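Local structure of glycosylation Associate Protein 2 (Streptococcus agalactiae serotype V, 6OYC) at residues L417-Q420 and L421-G425; S340-Y343 and E344-V348. The protein is a component of the Gap123 glycosylation complex and probably supports glycosylation and export of a surface glycoprotein through the accessory Sec system. All blocks are in the same frame, centred on the assembly; numbering follows the deposited sequence.

Interaction 1 of 2, residues L417-Q420 and L421-G425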
loop_
_atom_site.group_PDB
_atom_site.type_symbol
_atom_site.label_atom_id
_atom_site.label_comp_id
_atom_site.label_asym_id
_atom_site.label_seq_id
_atom_site.Cartn_x
_atom_site.Cartn_y
_atom_site.Cartn_z
ATOM N N LEU B 417 -6.148 -3.679 21.552
ATOM C CA LEU B 417 -5.304 -3.375 22.705
ATOM C C LEU B 417 -3.939 -2.876 22.259
ATOM O O LEU B 417 -3.401 -1.916 22.823
ATOM C CB LEU B 417 -5.166 -4.615 23.593
ATOM C CG LEU B 417 -6.487 -5.243 24.053
ATOM C CD1 LEU B 417 -6.268 -6.291 25.127
ATOM C CD2 LEU B 417 -7.441 -4.160 24.551
ATOM N N ASP B 418 -3.367 -3.506 21.233
ATOM C CA ASP B 418 -2.103 -3.016 20.692
ATOM C C ASP B 418 -2.270 -1.654 20.040
ATOM O O ASP B 418 -1.371 -0.810 20.126
ATOM C CB ASP B 418 -1.545 -4.027 19.702
ATOM C CG ASP B 418 -1.184 -5.340 20.372
ATOM O OD1 ASP B 418 -0.497 -5.310 21.432
ATOM O OD2 ASP B 418 -1.603 -6.398 19.851
ATOM N N ILE B 419 -3.422 -1.407 19.421
ATOM C CA ILE B 419 -3.671 -0.096 18.837
ATOM C C ILE B 419 -3.748 0.975 19.922
ATOM O O ILE B 419 -3.233 2.085 19.746
ATOM C CB ILE B 419 -4.938 -0.144 17.973
ATOM C CG1 ILE B 419 -4.753 -1.196 16.873
ATOM C CG2 ILE B 419 -5.221 1.221 17.372
ATOM C CD1 ILE B 419 -5.980 -1.413 15.988
ATOM N N GLN B 420 -4.370 0.663 21.068
ATOM C CA GLN B 420 -4.366 1.627 22.167
ATOM C C GLN B 420 -2.964 1.816 22.729
ATOM O O GLN B 420 -2.569 2.944 23.065
ATOM C CB GLN B 420 -5.317 1.207 23.292
ATOM C CG GLN B 420 -5.350 2.259 24.418
ATOM C CD GLN B 420 -6.519 2.109 25.376
ATOM O OE1 GLN B 420 -7.650 1.824 24.968
ATOM N NE2 GLN B 420 -6.244 2.298 26.668
ATOM N N LEU B 421 -2.206 0.723 22.867
ATOM C CA LEU B 421 -0.802 0.853 23.244
ATOM C C LEU B 421 -0.058 1.761 22.280
ATOM O O LEU B 421 0.657 2.679 22.700
ATOM C CB LEU B 421 -0.130 -0.514 23.292
ATOM C CG LEU B 421 -0.255 -1.240 24.624
ATOM C CD1 LEU B 421 0.498 -2.562 24.559
ATOM C CD2 LEU B 421 0.243 -0.347 25.765
ATOM N N LEU B 422 -0.210 1.519 20.978
ATOM C CA LEU B 422 0.475 2.366 20.012
ATOM C C LEU B 422 0.207 3.840 20.300
ATOM O O LEU B 422 1.129 4.661 20.251
ATOM C CB LEU B 422 0.052 1.994 18.586
ATOM C CG LEU B 422 0.811 2.557 17.374
ATOM C CD1 LEU B 422 0.575 1.706 16.116
ATOM C CD2 LEU B 422 0.430 3.993 17.076
ATOM N N ASN B 423 -1.037 4.190 20.638
ATOM C CA ASN B 423 -1.440 5.593 20.689
ATOM C C ASN B 423 -1.444 6.184 22.087
ATOM O O ASN B 423 -1.207 7.389 22.234
ATOM C CB ASN B 423 -2.829 5.776 20.074
ATOM C CG ASN B 423 -2.794 5.792 18.548
ATOM O OD1 ASN B 423 -3.076 4.771 17.906
ATOM N ND2 ASN B 423 -2.450 6.953 17.955
ATOM N N GLN B 424 -1.709 5.375 23.113
ATOM C CA GLN B 424 -1.753 5.852 24.487
ATOM C C GLN B 424 -0.600 5.361 25.344
ATOM O O GLN B 424 -0.233 6.038 26.303
ATOM C CB GLN B 424 -3.069 5.433 25.156
ATOM C CG GLN B 424 -4.302 6.018 24.496
ATOM C CD GLN B 424 -4.225 7.524 24.380
ATOM O OE1 GLN B 424 -3.766 8.215 25.303
ATOM N NE2 GLN B 424 -4.676 8.050 23.238
ATOM N N GLY B 425 -0.030 4.197 25.035
ATOM C CA GLY B 425 1.054 3.664 25.826
ATOM C C GLY B 425 0.638 2.842 27.024
ATOM O O GLY B 425 1.515 2.310 27.716
#
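Gln420 and Gln424, one helical turn apart near the C-terminal end of helix 416-424, touch through their aliphatic parts, CG of Gln420 lying 3.9 Å from CG of Gln424. Their side chains slant across one another and the terminal amides are turned 77° apart, so the two flat groups do not stack. Different first torsions account for the divergence: Gln420 sends CG anti to its own N (chi1 -178°) and runs on extended, whereas Gln424 places CG beside its N (chi1 -62°) and bends again at the next bond. The Gln420 amide is thereby delivered to the residues that follow the helix, its OE1 hydrogen-bonded to Ser432 OG on helix 429-444 and its NE2 to Asp426 O. Gln424 leans on Ser431 and Lys434 of that same helix.

One residue back along the helix, Ile419 and Asn423 lie side by side and point the same way; Ile419 also packs on Phe336 and Leu398. Leu421 lays CB against Asp418 O at 3.4 Å, while the carboxylate of Asp418 turns off to accept from Asn155 N.

The backbone beneath is regular at first, Leu421 N donating to Leu417 O over 2.9 Å and Leu422 N to Asp418 O over 2.7 Å. Gln420 O then receives Gln424 N at 2.6 Å, and weak bonds from Asn423 N and Gly425 N. Gly425 leaves helical geometry with positive phi, and its N also donates to Leu421 O at 2.9 Å. One strong and two weak N-H donors thus converge on one carbonyl where the helix ends, while the buried amide of Gln420, bonded at both its oxygen and its nitrogen, ties this last turn to the start of the next helix.

Interaction 2 of 2, residues S340-Y343 and E344-V348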
loop_
_atom_site.group_PDB
_atom_site.type_symbol
_atom_site.label_atom_id
_atom_site.label_comp_id
_atom_site.label_asym_id
_atom_site.label_seq_id
_atom_site.Cartn_x
_atom_site.Cartn_y
_atom_site.Cartn_z
ATOM N N SER B 340 1.855 9.146 14.722
ATOM C CA SER B 340 2.519 10.420 14.943
ATOM C C SER B 340 1.854 11.512 14.115
ATOM O O SER B 340 1.119 11.251 13.155
ATOM C CB SER B 340 4.010 10.326 14.608
ATOM O OG SER B 340 4.278 10.488 13.211
ATOM N N LYS B 341 2.109 12.753 14.513
ATOM C CA LYS B 341 1.622 13.884 13.741
ATOM C C LYS B 341 2.243 13.886 12.366
ATOM O O LYS B 341 1.583 14.264 11.387
ATOM C CB LYS B 341 1.937 15.211 14.442
ATOM C CG LYS B 341 1.171 15.503 15.759
ATOM C CD LYS B 341 1.371 14.404 16.840
ATOM C CE LYS B 341 2.873 14.126 17.146
ATOM N NZ LYS B 341 3.109 12.763 17.684
ATOM N N GLU B 342 3.519 13.502 12.283
ATOM C CA GLU B 342 4.148 13.314 10.986
ATOM C C GLU B 342 3.390 12.282 10.171
ATOM O O GLU B 342 3.064 12.514 9.000
ATOM C CB GLU B 342 5.592 12.884 11.166
ATOM C CG GLU B 342 6.275 12.608 9.861
ATOM C CD GLU B 342 7.646 12.025 10.045
ATOM O OE1 GLU B 342 8.012 11.733 11.195
ATOM O OE2 GLU B 342 8.356 11.856 9.039
ATOM N N TYR B 343 3.062 11.144 10.794
ATOM C CA TYR B 343 2.362 10.083 10.077
ATOM C C TYR B 343 1.028 10.589 9.543
ATOM O O TYR B 343 0.744 10.483 8.344
ATOM C CB TYR B 343 2.176 8.877 11.003
ATOM C CG TYR B 343 1.565 7.649 10.362
ATOM C CD1 TYR B 343 0.184 7.457 10.352
ATOM C CD2 TYR B 343 2.370 6.654 9.804
ATOM C CE1 TYR B 343 -0.382 6.318 9.783
ATOM C CE2 TYR B 343 1.814 5.519 9.222
ATOM C CZ TYR B 343 0.447 5.356 9.223
ATOM O OH TYR B 343 -0.095 4.232 8.664
ATOM N N GLU B 344 0.219 11.198 10.414
ATOM C CA GLU B 344 -1.131 11.588 10.022
ATOM C C GLU B 344 -1.120 12.764 9.052
ATOM O O GLU B 344 -1.882 12.778 8.076
ATOM C CB GLU B 344 -1.947 11.912 11.262
ATOM C CG GLU B 344 -2.055 10.745 12.207
ATOM C CD GLU B 344 -2.820 11.100 13.451
ATOM O OE1 GLU B 344 -3.174 12.282 13.605
ATOM O OE2 GLU B 344 -3.060 10.212 14.287
ATOM N N GLN B 345 -0.251 13.749 9.280
ATOM C CA GLN B 345 -0.162 14.842 8.320
ATOM C C GLN B 345 0.331 14.349 6.962
ATOM O O GLN B 345 0.004 14.944 5.924
ATOM C CB GLN B 345 0.752 15.948 8.853
ATOM C CG GLN B 345 0.908 17.137 7.917
ATOM C CD GLN B 345 -0.411 17.858 7.689
ATOM O OE1 GLN B 345 -1.056 18.303 8.638
ATOM N NE2 GLN B 345 -0.823 17.963 6.431
ATOM N N LYS B 346 1.110 13.263 6.936
ATOM C CA LYS B 346 1.534 12.755 5.641
ATOM C C LYS B 346 0.373 12.133 4.887
ATOM O O LYS B 346 0.331 12.208 3.653
ATOM C CB LYS B 346 2.674 11.756 5.815
ATOM C CG LYS B 346 3.969 12.479 6.000
ATOM C CD LYS B 346 5.135 11.577 6.103
ATOM C CE LYS B 346 6.389 12.396 6.009
ATOM N NZ LYS B 346 7.572 11.561 6.193
ATOM N N ILE B 347 -0.581 11.527 5.599
ATOM C CA ILE B 347 -1.767 11.010 4.925
ATOM C C ILE B 347 -2.552 12.158 4.301
ATOM O O ILE B 347 -2.991 12.080 3.146
ATOM C CB ILE B 347 -2.623 10.184 5.903
ATOM C CG1 ILE B 347 -1.810 8.989 6.427
ATOM C CG2 ILE B 347 -3.929 9.733 5.236
ATOM C CD1 ILE B 347 -2.551 8.102 7.403
ATOM N N VAL B 348 -2.712 13.255 5.041
ATOM C CA VAL B 348 -3.476 14.389 4.524
ATOM C C VAL B 348 -2.759 15.002 3.334
ATOM O O VAL B 348 -3.363 15.261 2.286
ATOM C CB VAL B 348 -3.725 15.415 5.649
ATOM C CG1 VAL B 348 -4.192 16.746 5.094
ATOM C CG2 VAL B 348 -4.731 14.850 6.662
#
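Glu342 swings CG away from its own backbone N (chi1 177°) and keeps the rest of its chain extended, which carries the carboxylate forward along helix 341-358 to Lys346, whose own CG sits beside its N (chi1 -81°) before the chain runs out straight. The two side chains lie alongside each other, pointing the same way, and close an i to i+4 salt bridge of 3.0 Å between Glu342 OE2 and Lys346 NZ. The ammonium meets that oxygen from its anti side, 17° out of the carboxylate plane. Each end has a further partner: Glu342 OE1 accepts from Ala279 N, and Lys346 NZ donates to Ile277 O.

Tyr343 slants across Ile347, CE1 of the ring lying 3.7 Å from CD1 of Ile347. Its hydroxyl bonds to Glu283 O, Arg330 makes a cation-pi contact with the ring, and Phe284 meets it edge-to-face.

Ser340 is the N-cap: its OG accepts from Tyr343 N at 2.8 Å and is also hydrogen-bonded to Asp278 OD2, while Ser340 O receives Glu344 N at 2.9 Å. Glu344 CG rests 3.4 Å from Ser340 O, and its buried carboxylate is held by Tyr379, Tyr438 and Gly339 N. Acidic groups near the N-terminal end of the helix would suit its dipole, and the partners round Glu344 would be expected to stabilise a negative charge there.

Interaction 2 comes first along the chain, in the opening turns of helix 341-358, and interaction 1 follows, spanning nearly all of the short helix 416-424 and its C-terminal end. Their centres are about 17 Å apart and their nearest atoms about 5 Å, without touching. Both helices belong to the region built on the mixed eight-stranded sheet, as expected of the alpha/beta-hydrolase clan; strands 365-370 and 388-392 lie between them in sequence. Helix 429-444 connects the two neighbourhoods, meeting Gln420 through Ser432 and Glu344 through Tyr438, and the loop residues His282 and Ile338 also touch both. A helix start and a helix end are therefore joined through common neighbours within one domain.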